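Local coordinates for protein formate dehydrogenase subunit beta (Desulfovibrio gigas, PDB 1H0H) that carries electrons through three [4Fe-4S] clusters as the beta chain of the formate dehydrogenase that reversibly oxidises formate to carbon dioxide, at residues C11-G16 with K50-H55; F4-T9 with F67-C72; A182-A187 with L200-P205; S90-D95 with P105-L110. All coordinates share one frame; numbering follows the deposited sequence.

Contact 1. Residues C11-G16 with K50-H55. With SF4 (iron/sulfur cluster), chain L.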
# COMPACT_ATOMS: atom_id res chain seq x y z
N CYS B 11 13.71 0.09 17.98
CA CYS B 11 14.11 -0.36 16.63
C CYS B 11 13.13 -1.38 16.05
O CYS B 11 12.75 -2.34 16.71
CB CYS B 11 15.53 -0.97 16.70
SG CYS B 11 16.17 -1.73 15.19
N THR B 12 12.71 -1.17 14.82
CA THR B 12 11.80 -2.10 14.18
C THR B 12 12.54 -2.99 13.19
O THR B 12 11.91 -3.76 12.47
CB THR B 12 10.69 -1.35 13.46
OG1 THR B 12 11.29 -0.34 12.63
CG2 THR B 12 9.81 -0.59 14.45
N ALA B 13 13.86 -2.88 13.17
CA ALA B 13 14.67 -3.63 12.23
C ALA B 13 14.23 -3.34 10.78
O ALA B 13 14.22 -4.23 9.91
CB ALA B 13 14.65 -5.14 12.56
N CYS B 14 13.88 -2.08 10.52
CA CYS B 14 13.48 -1.65 9.18
C CYS B 14 14.68 -1.72 8.23
O CYS B 14 14.54 -1.69 7.01
CB CYS B 14 12.91 -0.21 9.25
SG CYS B 14 14.09 1.13 9.38
N ARG B 15 15.87 -1.84 8.81
CA ARG B 15 17.13 -1.89 8.04
C ARG B 15 17.46 -0.62 7.21
O ARG B 15 18.35 -0.60 6.36
CB ARG B 15 17.34 -3.23 7.33
CG ARG B 15 17.74 -4.30 8.36
CD ARG B 15 18.33 -5.56 7.75
NE ARG B 15 17.27 -6.43 7.26
CZ ARG B 15 17.41 -7.72 7.09
NH1 ARG B 15 18.60 -8.30 7.37
NH2 ARG B 15 16.39 -8.44 6.64
N GLY B 16 16.75 0.46 7.49
CA GLY B 16 17.09 1.74 6.89
C GLY B 16 18.55 2.16 7.18
O GLY B 16 19.26 2.58 6.26
N LYS B 50 27.50 -1.19 9.43
CA LYS B 50 26.28 -1.08 10.24
C LYS B 50 25.54 -2.34 9.92
O LYS B 50 25.29 -2.66 8.75
CB LYS B 50 25.51 0.19 9.83
CG LYS B 50 24.25 0.49 10.65
CD LYS B 50 24.58 0.76 12.14
CE LYS B 50 23.45 1.48 12.84
NZ LYS B 50 23.58 1.56 14.35
N LEU B 51 25.25 -3.11 10.97
CA LEU B 51 24.61 -4.39 10.78
C LEU B 51 23.47 -4.60 11.76
O LEU B 51 23.67 -4.64 12.98
CB LEU B 51 25.66 -5.49 10.96
CG LEU B 51 25.09 -6.87 10.65
CD1 LEU B 51 24.80 -7.01 9.18
CD2 LEU B 51 26.07 -7.95 11.13
N VAL B 52 22.26 -4.74 11.24
CA VAL B 52 21.12 -4.97 12.12
C VAL B 52 21.05 -6.44 12.51
O VAL B 52 20.71 -7.32 11.70
CB VAL B 52 19.78 -4.45 11.54
CG1 VAL B 52 18.65 -4.78 12.49
CG2 VAL B 52 19.86 -2.93 11.28
N ARG B 53 21.41 -6.72 13.76
CA ARG B 53 21.41 -8.07 14.24
C ARG B 53 20.02 -8.37 14.75
O ARG B 53 19.34 -7.49 15.25
CB ARG B 53 22.45 -8.22 15.34
CG ARG B 53 23.88 -8.08 14.85
CD ARG B 53 24.91 -8.26 15.96
NE ARG B 53 26.27 -7.91 15.56
CZ ARG B 53 27.04 -8.70 14.82
NH1 ARG B 53 26.58 -9.87 14.37
NH2 ARG B 53 28.27 -8.32 14.52
N MET B 54 19.57 -9.61 14.58
CA MET B 54 18.19 -9.96 14.92
C MET B 54 18.18 -11.32 15.58
O MET B 54 18.68 -12.31 15.00
CB MET B 54 17.30 -9.96 13.65
CG MET B 54 17.33 -8.66 12.81
SD MET B 54 16.61 -8.85 11.12
CE MET B 54 14.83 -8.97 11.49
N HIS B 55 17.61 -11.39 16.78
CA HIS B 55 17.59 -12.66 17.53
C HIS B 55 16.27 -12.94 18.22
O HIS B 55 15.79 -12.16 19.06
CB HIS B 55 18.72 -12.72 18.56
CG HIS B 55 20.08 -12.84 17.96
ND1 HIS B 55 21.02 -11.83 18.04
CD2 HIS B 55 20.66 -13.83 17.23
CE1 HIS B 55 22.12 -12.20 17.41
NE2 HIS B 55 21.93 -13.41 16.91
FE1 SF4 L . 16.31 2.74 13.24
FE2 SF4 L . 18.12 1.03 12.03
FE3 SF4 L . 16.31 0.04 13.86
FE4 SF4 L . 15.42 0.98 11.33
S1 SF4 L . 16.76 -0.80 11.73
S2 SF4 L . 14.47 1.36 13.44
S3 SF4 L . 16.98 2.66 11.02
S4 SF4 L . 18.05 1.59 14.24
O HOH W 1 20.90 -7.44 8.99

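Contact 2. Residues F4-T9 with F67-C72. With SF4 (iron/sulfur cluster), chain M; SF4 (iron/sulfur cluster), chain N.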
# COMPACT_ATOMS: atom_id res chain seq x y z
N PHE B 4 26.39 8.83 20.58
CA PHE B 4 25.17 8.27 20.04
C PHE B 4 24.45 7.63 21.21
O PHE B 4 25.08 7.10 22.14
CB PHE B 4 25.46 7.10 19.07
CG PHE B 4 26.14 7.47 17.76
CD1 PHE B 4 27.47 7.84 17.72
CD2 PHE B 4 25.45 7.34 16.54
CE1 PHE B 4 28.10 8.12 16.48
CE2 PHE B 4 26.06 7.62 15.32
CZ PHE B 4 27.41 8.02 15.29
N PHE B 5 23.13 7.64 21.15
CA PHE B 5 22.35 6.83 22.04
C PHE B 5 21.50 5.94 21.13
O PHE B 5 20.72 6.44 20.33
CB PHE B 5 21.45 7.64 22.97
CG PHE B 5 20.43 6.80 23.70
CD1 PHE B 5 20.80 5.62 24.33
CD2 PHE B 5 19.09 7.16 23.70
CE1 PHE B 5 19.86 4.83 25.01
CE2 PHE B 5 18.14 6.36 24.36
CZ PHE B 5 18.54 5.20 25.02
N VAL B 6 21.67 4.62 21.24
CA VAL B 6 20.87 3.70 20.45
C VAL B 6 19.86 2.99 21.36
O VAL B 6 20.22 2.18 22.22
CB VAL B 6 21.76 2.66 19.75
CG1 VAL B 6 20.94 1.81 18.79
CG2 VAL B 6 22.95 3.34 19.03
N ASP B 7 18.58 3.31 21.19
CA ASP B 7 17.56 2.72 22.03
C ASP B 7 16.98 1.53 21.28
O ASP B 7 16.09 1.71 20.45
CB ASP B 7 16.48 3.76 22.32
CG ASP B 7 15.40 3.25 23.23
OD1 ASP B 7 15.40 2.05 23.58
OD2 ASP B 7 14.49 3.99 23.66
N THR B 8 17.49 0.32 21.54
CA THR B 8 17.00 -0.88 20.84
C THR B 8 15.53 -1.14 21.09
O THR B 8 14.86 -1.82 20.29
CB THR B 8 17.82 -2.15 21.19
OG1 THR B 8 17.60 -2.48 22.57
CG2 THR B 8 19.32 -1.91 21.05
N THR B 9 14.97 -0.58 22.15
CA THR B 9 13.56 -0.84 22.40
C THR B 9 12.67 -0.14 21.37
O THR B 9 11.49 -0.42 21.29
CB THR B 9 13.10 -0.45 23.82
OG1 THR B 9 13.05 0.99 23.97
CG2 THR B 9 14.08 -0.94 24.88
N PHE B 67 16.46 -6.78 18.50
CA PHE B 67 17.23 -6.16 17.45
C PHE B 67 18.38 -5.31 18.01
O PHE B 67 18.21 -4.63 19.02
CB PHE B 67 16.31 -5.28 16.60
CG PHE B 67 15.06 -5.99 16.11
CD1 PHE B 67 15.14 -7.25 15.56
CD2 PHE B 67 13.82 -5.38 16.18
CE1 PHE B 67 14.00 -7.90 15.11
CE2 PHE B 67 12.67 -6.03 15.73
CZ PHE B 67 12.76 -7.28 15.17
N PHE B 68 19.50 -5.33 17.31
CA PHE B 68 20.72 -4.62 17.71
C PHE B 68 21.43 -4.09 16.46
O PHE B 68 22.07 -4.85 15.74
CB PHE B 68 21.63 -5.62 18.44
CG PHE B 68 22.67 -4.99 19.31
CD1 PHE B 68 22.36 -4.60 20.61
CD2 PHE B 68 23.96 -4.84 18.86
CE1 PHE B 68 23.36 -4.02 21.45
CE2 PHE B 68 24.93 -4.25 19.67
CZ PHE B 68 24.63 -3.85 20.96
N PRO B 69 21.30 -2.80 16.18
CA PRO B 69 21.92 -2.20 14.98
C PRO B 69 23.39 -1.88 15.28
O PRO B 69 23.76 -0.74 15.59
CB PRO B 69 21.14 -0.90 14.78
CG PRO B 69 20.43 -0.63 16.03
CD PRO B 69 20.53 -1.83 16.96
N ASP B 70 24.22 -2.90 15.11
CA ASP B 70 25.61 -2.91 15.52
C ASP B 70 26.50 -2.03 14.64
O ASP B 70 26.26 -1.87 13.45
CB ASP B 70 26.06 -4.37 15.52
CG ASP B 70 27.19 -4.63 16.45
OD1 ASP B 70 27.69 -3.67 17.08
OD2 ASP B 70 27.65 -5.77 16.59
N GLN B 71 27.49 -1.42 15.27
CA GLN B 71 28.49 -0.60 14.61
C GLN B 71 29.60 -0.37 15.66
O GLN B 71 29.41 -0.65 16.84
CB GLN B 71 27.90 0.76 14.19
CG GLN B 71 27.47 1.58 15.39
CD GLN B 71 26.92 2.98 15.06
OE1 GLN B 71 25.71 3.20 15.06
NE2 GLN B 71 27.82 3.93 14.80
N CYS B 72 30.73 0.17 15.21
CA CYS B 72 31.83 0.52 16.10
C CYS B 72 31.31 1.38 17.27
O CYS B 72 30.46 2.24 17.07
CB CYS B 72 32.87 1.31 15.34
SG CYS B 72 34.13 2.05 16.38
FE1 SF4 M . 27.96 6.64 9.65
FE2 SF4 M . 26.16 5.12 11.05
FE3 SF4 M . 28.88 4.72 11.37
FE4 SF4 M . 27.61 3.98 9.04
S1 SF4 M . 27.23 3.18 11.18
S2 SF4 M . 29.59 5.11 9.29
S3 SF4 M . 26.04 5.51 8.78
S4 SF4 M . 27.85 6.66 11.91
FE1 SF4 N . 36.49 -1.83 18.52
FE2 SF4 N . 35.46 0.48 17.42
FE3 SF4 N . 36.29 0.38 20.16
FE4 SF4 N . 38.17 0.26 18.14
S1 SF4 N . 36.79 2.11 18.67
S2 SF4 N . 38.14 -1.04 19.90
S3 SF4 N . 36.98 -0.94 16.48
S4 SF4 N . 34.49 -0.78 19.13
O HOH W 2 14.87 -4.65 20.13

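Contact 3. Residues A182-A187 with L200-P205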
# COMPACT_ATOMS: atom_id res chain seq x y z
N ALA B 182 11.71 -0.24 35.66
CA ALA B 182 10.68 -0.90 36.44
C ALA B 182 10.09 -2.09 35.70
O ALA B 182 10.09 -3.21 36.23
CB ALA B 182 9.58 0.09 36.81
N ALA B 183 9.59 -1.84 34.49
CA ALA B 183 8.98 -2.86 33.65
C ALA B 183 10.00 -3.88 33.16
O ALA B 183 9.70 -5.07 33.04
CB ALA B 183 8.25 -2.21 32.45
N TYR B 184 11.21 -3.41 32.87
CA TYR B 184 12.26 -4.27 32.34
C TYR B 184 13.38 -4.27 33.34
O TYR B 184 14.39 -3.60 33.18
CB TYR B 184 12.73 -3.78 30.96
CG TYR B 184 11.66 -3.96 29.90
CD1 TYR B 184 11.41 -5.21 29.34
CD2 TYR B 184 10.89 -2.89 29.48
CE1 TYR B 184 10.43 -5.38 28.39
CE2 TYR B 184 9.90 -3.05 28.54
CZ TYR B 184 9.67 -4.30 27.99
OH TYR B 184 8.68 -4.46 27.05
N SER B 185 13.20 -5.06 34.38
CA SER B 185 14.15 -5.03 35.46
C SER B 185 15.54 -5.50 35.07
O SER B 185 16.50 -5.34 35.83
CB SER B 185 13.61 -5.74 36.71
OG SER B 185 13.24 -7.07 36.44
N ASP B 186 15.68 -6.08 33.89
CA ASP B 186 17.03 -6.46 33.44
C ASP B 186 17.58 -5.52 32.35
O ASP B 186 18.60 -5.81 31.70
CB ASP B 186 17.06 -7.92 32.99
CG ASP B 186 16.64 -8.87 34.11
OD1 ASP B 186 16.26 -8.38 35.19
OD2 ASP B 186 16.66 -10.12 34.00
N ALA B 187 16.94 -4.38 32.16
CA ALA B 187 17.41 -3.44 31.16
C ALA B 187 18.71 -2.82 31.63
O ALA B 187 18.93 -2.67 32.83
CB ALA B 187 16.40 -2.36 30.94
N LEU B 200 21.04 0.88 24.70
CA LEU B 200 20.14 0.50 25.77
C LEU B 200 19.52 -0.81 25.34
O LEU B 200 19.06 -0.93 24.19
CB LEU B 200 19.03 1.53 25.97
CG LEU B 200 17.88 1.10 26.90
CD1 LEU B 200 18.40 0.84 28.33
CD2 LEU B 200 16.78 2.13 26.97
N THR B 201 19.54 -1.80 26.23
CA THR B 201 18.86 -3.07 25.99
C THR B 201 17.86 -3.27 27.09
O THR B 201 18.03 -2.75 28.19
CB THR B 201 19.84 -4.26 25.91
OG1 THR B 201 20.73 -4.27 27.04
CG2 THR B 201 20.71 -4.15 24.68
N ALA B 202 16.80 -4.02 26.79
CA ALA B 202 15.75 -4.25 27.77
C ALA B 202 15.98 -5.55 28.56
O ALA B 202 15.28 -5.81 29.51
CB ALA B 202 14.38 -4.27 27.08
N HIS B 203 16.95 -6.34 28.13
CA HIS B 203 17.26 -7.61 28.77
C HIS B 203 18.76 -7.83 28.68
O HIS B 203 19.47 -7.02 28.11
CB HIS B 203 16.55 -8.76 28.04
CG HIS B 203 15.12 -8.47 27.72
ND1 HIS B 203 14.09 -8.82 28.55
CD2 HIS B 203 14.56 -7.82 26.67
CE1 HIS B 203 12.95 -8.42 28.02
NE2 HIS B 203 13.21 -7.81 26.87
N ASN B 204 19.22 -8.93 29.25
CA ASN B 204 20.62 -9.32 29.15
C ASN B 204 21.18 -9.03 27.74
O ASN B 204 20.67 -9.56 26.75
CB ASN B 204 20.71 -10.81 29.43
CG ASN B 204 22.10 -11.37 29.20
OD1 ASN B 204 23.06 -10.62 29.03
ND2 ASN B 204 22.20 -12.71 29.20
N PRO B 205 22.16 -8.13 27.67
CA PRO B 205 22.84 -7.75 26.42
C PRO B 205 23.23 -8.89 25.49
O PRO B 205 23.13 -8.78 24.26
CB PRO B 205 24.11 -7.04 26.94
CG PRO B 205 23.68 -6.38 28.19
CD PRO B 205 22.64 -7.32 28.81
O HOH W 3 14.22 -6.96 31.78
O HOH W 4 17.32 -10.68 30.68

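Contact 4. Residues S90-D95 with P105-L110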
# COMPACT_ATOMS: atom_id res chain seq x y z
N SER B 90 49.73 6.59 12.64
CA SER B 90 48.90 7.22 11.62
C SER B 90 47.90 6.25 10.98
O SER B 90 47.08 6.65 10.15
CB SER B 90 49.79 7.84 10.55
OG SER B 90 50.34 6.82 9.73
N ALA B 91 47.96 4.98 11.36
CA ALA B 91 47.05 3.97 10.80
C ALA B 91 45.59 4.22 11.19
O ALA B 91 44.70 4.16 10.36
CB ALA B 91 47.47 2.58 11.24
N ILE B 92 45.36 4.43 12.49
CA ILE B 92 44.03 4.70 13.01
C ILE B 92 44.08 6.09 13.64
O ILE B 92 44.88 6.31 14.54
CB ILE B 92 43.64 3.64 14.07
CG1 ILE B 92 43.55 2.26 13.42
CG2 ILE B 92 42.36 4.04 14.78
CD1 ILE B 92 43.50 1.12 14.39
N ILE B 93 43.30 7.03 13.10
CA ILE B 93 43.22 8.39 13.63
C ILE B 93 42.19 8.46 14.75
O ILE B 93 41.09 7.88 14.65
CB ILE B 93 42.86 9.38 12.51
CG1 ILE B 93 44.00 9.46 11.50
CG2 ILE B 93 42.57 10.79 13.09
CD1 ILE B 93 43.65 10.28 10.23
N HIS B 94 42.54 9.17 15.83
CA HIS B 94 41.59 9.45 16.91
C HIS B 94 41.31 10.96 16.85
O HIS B 94 42.14 11.79 17.23
CB HIS B 94 42.18 9.06 18.26
CG HIS B 94 41.17 8.91 19.35
ND1 HIS B 94 41.52 8.75 20.67
CD2 HIS B 94 39.81 8.85 19.32
CE1 HIS B 94 40.43 8.63 21.41
NE2 HIS B 94 39.38 8.68 20.61
N ASP B 95 40.12 11.32 16.35
CA ASP B 95 39.81 12.71 16.09
C ASP B 95 39.35 13.45 17.32
O ASP B 95 38.30 13.15 17.88
CB ASP B 95 38.74 12.80 15.00
CG ASP B 95 38.43 14.22 14.65
OD1 ASP B 95 39.37 14.90 14.18
OD2 ASP B 95 37.29 14.75 14.81
N PRO B 105 43.14 3.98 5.26
CA PRO B 105 43.80 3.01 4.37
C PRO B 105 45.23 2.71 4.82
O PRO B 105 45.76 1.66 4.42
CB PRO B 105 43.83 3.74 3.03
CG PRO B 105 42.62 4.64 3.11
CD PRO B 105 42.67 5.17 4.54
N LYS B 106 45.85 3.58 5.61
CA LYS B 106 47.18 3.31 6.12
C LYS B 106 47.22 1.99 6.87
O LYS B 106 48.30 1.45 7.12
CB LYS B 106 47.70 4.45 7.00
CG LYS B 106 48.05 5.73 6.25
CD LYS B 106 49.55 5.92 6.11
CE LYS B 106 49.98 7.34 6.53
NZ LYS B 106 48.95 8.38 6.24
N THR B 107 46.06 1.46 7.26
CA THR B 107 46.05 0.15 7.90
C THR B 107 46.64 -0.93 7.01
O THR B 107 47.09 -1.95 7.50
CB THR B 107 44.63 -0.27 8.34
OG1 THR B 107 43.70 -0.06 7.27
CG2 THR B 107 44.14 0.58 9.47
N LYS B 108 46.62 -0.71 5.70
CA LYS B 108 47.18 -1.67 4.76
C LYS B 108 48.65 -2.02 5.06
O LYS B 108 49.10 -3.14 4.78
CB LYS B 108 47.07 -1.09 3.34
CG LYS B 108 47.34 -2.09 2.23
CD LYS B 108 47.14 -1.49 0.84
CE LYS B 108 47.89 -2.30 -0.22
NZ LYS B 108 47.04 -2.59 -1.42
N ASP B 109 49.38 -1.06 5.63
CA ASP B 109 50.80 -1.24 5.92
C ASP B 109 51.09 -1.82 7.29
O ASP B 109 52.25 -1.96 7.67
CB ASP B 109 51.57 0.09 5.88
CG ASP B 109 51.44 0.83 4.57
OD1 ASP B 109 51.27 0.17 3.52
OD2 ASP B 109 51.50 2.08 4.51
N LEU B 110 50.06 -2.10 8.07
CA LEU B 110 50.28 -2.74 9.35
C LEU B 110 50.79 -4.17 9.12
O LEU B 110 50.23 -4.91 8.31
CB LEU B 110 48.98 -2.77 10.17
CG LEU B 110 48.48 -1.40 10.62
CD1 LEU B 110 47.09 -1.52 11.25
CD2 LEU B 110 49.49 -0.80 11.59
O HOH W 5 46.65 8.85 8.70

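Contact 1. Residues C11-G16 with K50-H55
V52 sets CG1 anti to its backbone N (chi1 178°), and that choice sends its two methyls to different partners. CG1 lies against the methyl of A13, V52 CG1 to A13 CB 4.0 Å, while CG2 faces the cluster, V52 CG2 to SF4 S1 3.8 Å. In M54, chi1 (-54°) and a nearly extended chi2 (165°) put SD over the centre of one face of the R15 guanidinium. A bend at chi3 then turns its terminal methyl to the same A13 methyl that V52 touches, M54 CE to A13 CB 4.0 Å. R15 crosses V52 obliquely, R15 CG to V52 CB 3.8 Å, then bends at chi3 to bring its head across M54. A water lying in the guanidinium plane accepts from R15 NH1 (2.9 Å) and lies within hydrogen-bonding distance of V52 O. The head's main partner is an acidic side chain of the neighbouring protein chain, which takes salt bridges from NE and NH2.

No direct hydrogen bond joins the segments; within the loop, two cysteine sulfurs also accept backbone N-H groups. C11 SG binds FE3 and weakly accepts from A13 N; C14 SG binds FE4 at 2.4 Å and accepts from G16 N at 3.3 Å. With C17 following, this is the CxxCxxC loop of a ferredoxin-type [4Fe-4S] site, completed by the distant C156, with strand 51-59 lining one side of the cluster.

Contact 2. Residues F4-T9 with F67-C72
Apolar packing carries the middle of this contact. V6 and P69 meet tip to tip, V6 CG1 to P69 CG 3.7 Å, because V6 sets CG1 anti to its backbone N and P69 points its ring at the opposing strand. T8 lies one step further along: its CB sits 3.3 Å from F67 O, and its methyl CG2 crosses F68 obliquely, T8 CG2 to F68 CD1 4.1 Å.

Polar links between the segments run through water, which takes a hydrogen bond from F67 N and gives one to T8 O (2.8 Å). OG1 of T8 turns to L200 O instead. Within 4-9, D7 OD1 accepts from both T9 N and T9 OG1, each from above the carboxylate plane, and the bond from T9 N makes an Asx turn where the strand gives way to 3-10 geometry.

Strand 2-7 belongs to the mixed four-stranded sheet and 62-70 to the hairpin with 51-59, so side chains, without backbone pairing, join two sheets of this ferredoxin-type [4Fe-4S] protein. F68 stacks on F199 of the first sheet, and an inverse gamma turn is centred on P69.

Cluster contacts gather at the far end. Q71 NE2 stands over one face of the F4 ring, offset toward its rim, the amide and ring planes 73° apart. That same nitrogen approaches FE3 of the chain M cluster at 3.7 Å and, although buried, has no hydrogen-bond partner; OE1 is held by K50 NZ. F4 CZ lies 3.7 Å from S4 of this cluster. C72 SG, anti to its backbone N, ligates FE2 of the chain N cluster at 2.3 Å.

Contact 3. Residues A182-A187 with L200-P205
A type I beta turn from Y184 to A187, closed by A187 N to Y184 O at 2.9 Å, brings its last residue against the chain leaving strand 197-201. A187 and A202 come within 3.9 Å of each other at CA, close enough for backbone to lie on backbone. Even so, no direct hydrogen bond crosses: A187 N faces A202 O at a poor angle, and the closest backbone approach is a CA-H...O contact from A187 CA to T201 O, 3.1 Å. Water makes the polar links. One molecule accepts from D186 N and donates to A202 O; a second accepts from N204 N and reaches D186 OD2 weakly.

The side chains group round Y184. With CG beside its backbone N (chi1 -69°), the phenol ring turns one face to A202, whose CB sits 4.2 Å from the ring centroid in a CH-pi contact offset toward the rim. H203 comes at the edge of the same ring, H203 CE1 to Y184 CD1 3.8 Å. The two ring planes stand at 83° and the rings meet obliquely. T201 OG1 bonds to H203 O nearly along the C=O axis, tying the residues that follow the strand back onto it.

Partly buried, the contact fastens the exit of helix 166-180 to the end of strand 197-201. A187 packs on L177 and I180 of that helix and leads into strand 188-189, T201 pairs with K188 of that edge strand, and L200 pairs with V6 of strand 2-7 on the other side.

Contact 4. Residues S90-D95 with P105-L110
K106 sends its side chain from a short 3-10 segment over the residues that precede strand 92-94. Its CB lies on the backbone of A91, K106 CB to A91 CA 3.9 Å, and is as close to S90 O. CG, anti to the carbonyl carbon, passes the same oxygen at 4.1 Å. Bends at chi2, chi3 and chi4 then curl the chain around S90: CD meets S90 OG, and CE comes nearest of all, K106 CE to S90 OG 3.3 Å. NZ ends near a water that it reaches only weakly, while that water donates to S90 O at 2.7 Å. S90 OG itself is hydrogen-bonded to D88 OD1.

Beneath the lysine the packing is mostly methyl groups. A91 CB packs on both methyls of L110, the closer being CD2 at 4.0 Å, and T107 CG2 lies 3.7 Å from A91 O and also touches I92. T107 OG1 bonds to T104 O, whereas T104 OG1 serves A91 O.

With no direct hydrogen bond or salt bridge between the segments, the grip is van der Waals contact over a small alanine, and the lysine contributes mainly its methylene chain, its amine being linked to S90 O through a water that the lysine itself holds weakly.

Contacts 1 and 2 are fully buried and lined by clusters. Contact 4 is peripheral but largely buried under an exposed lysine, and contact 3 is partly exposed; these two lie on opposite sides of the chain's centre, about 37 Å apart between contact centres. Contact 1 is nested within the loop closed by contact 2, and they share the hairpin of strands 51-59 and 62-70, where R53 and D70 form a salt bridge and K50 NZ reaches P69 O. Contact 2 joins contact 3 through neighbouring strands 2-7 and 197-201. Contact 4 touches none of the others. Cysteine-iron bonds mark the inner pair; the outer two rely on alanine packing and water bridges, with aromatic rings in contact 3.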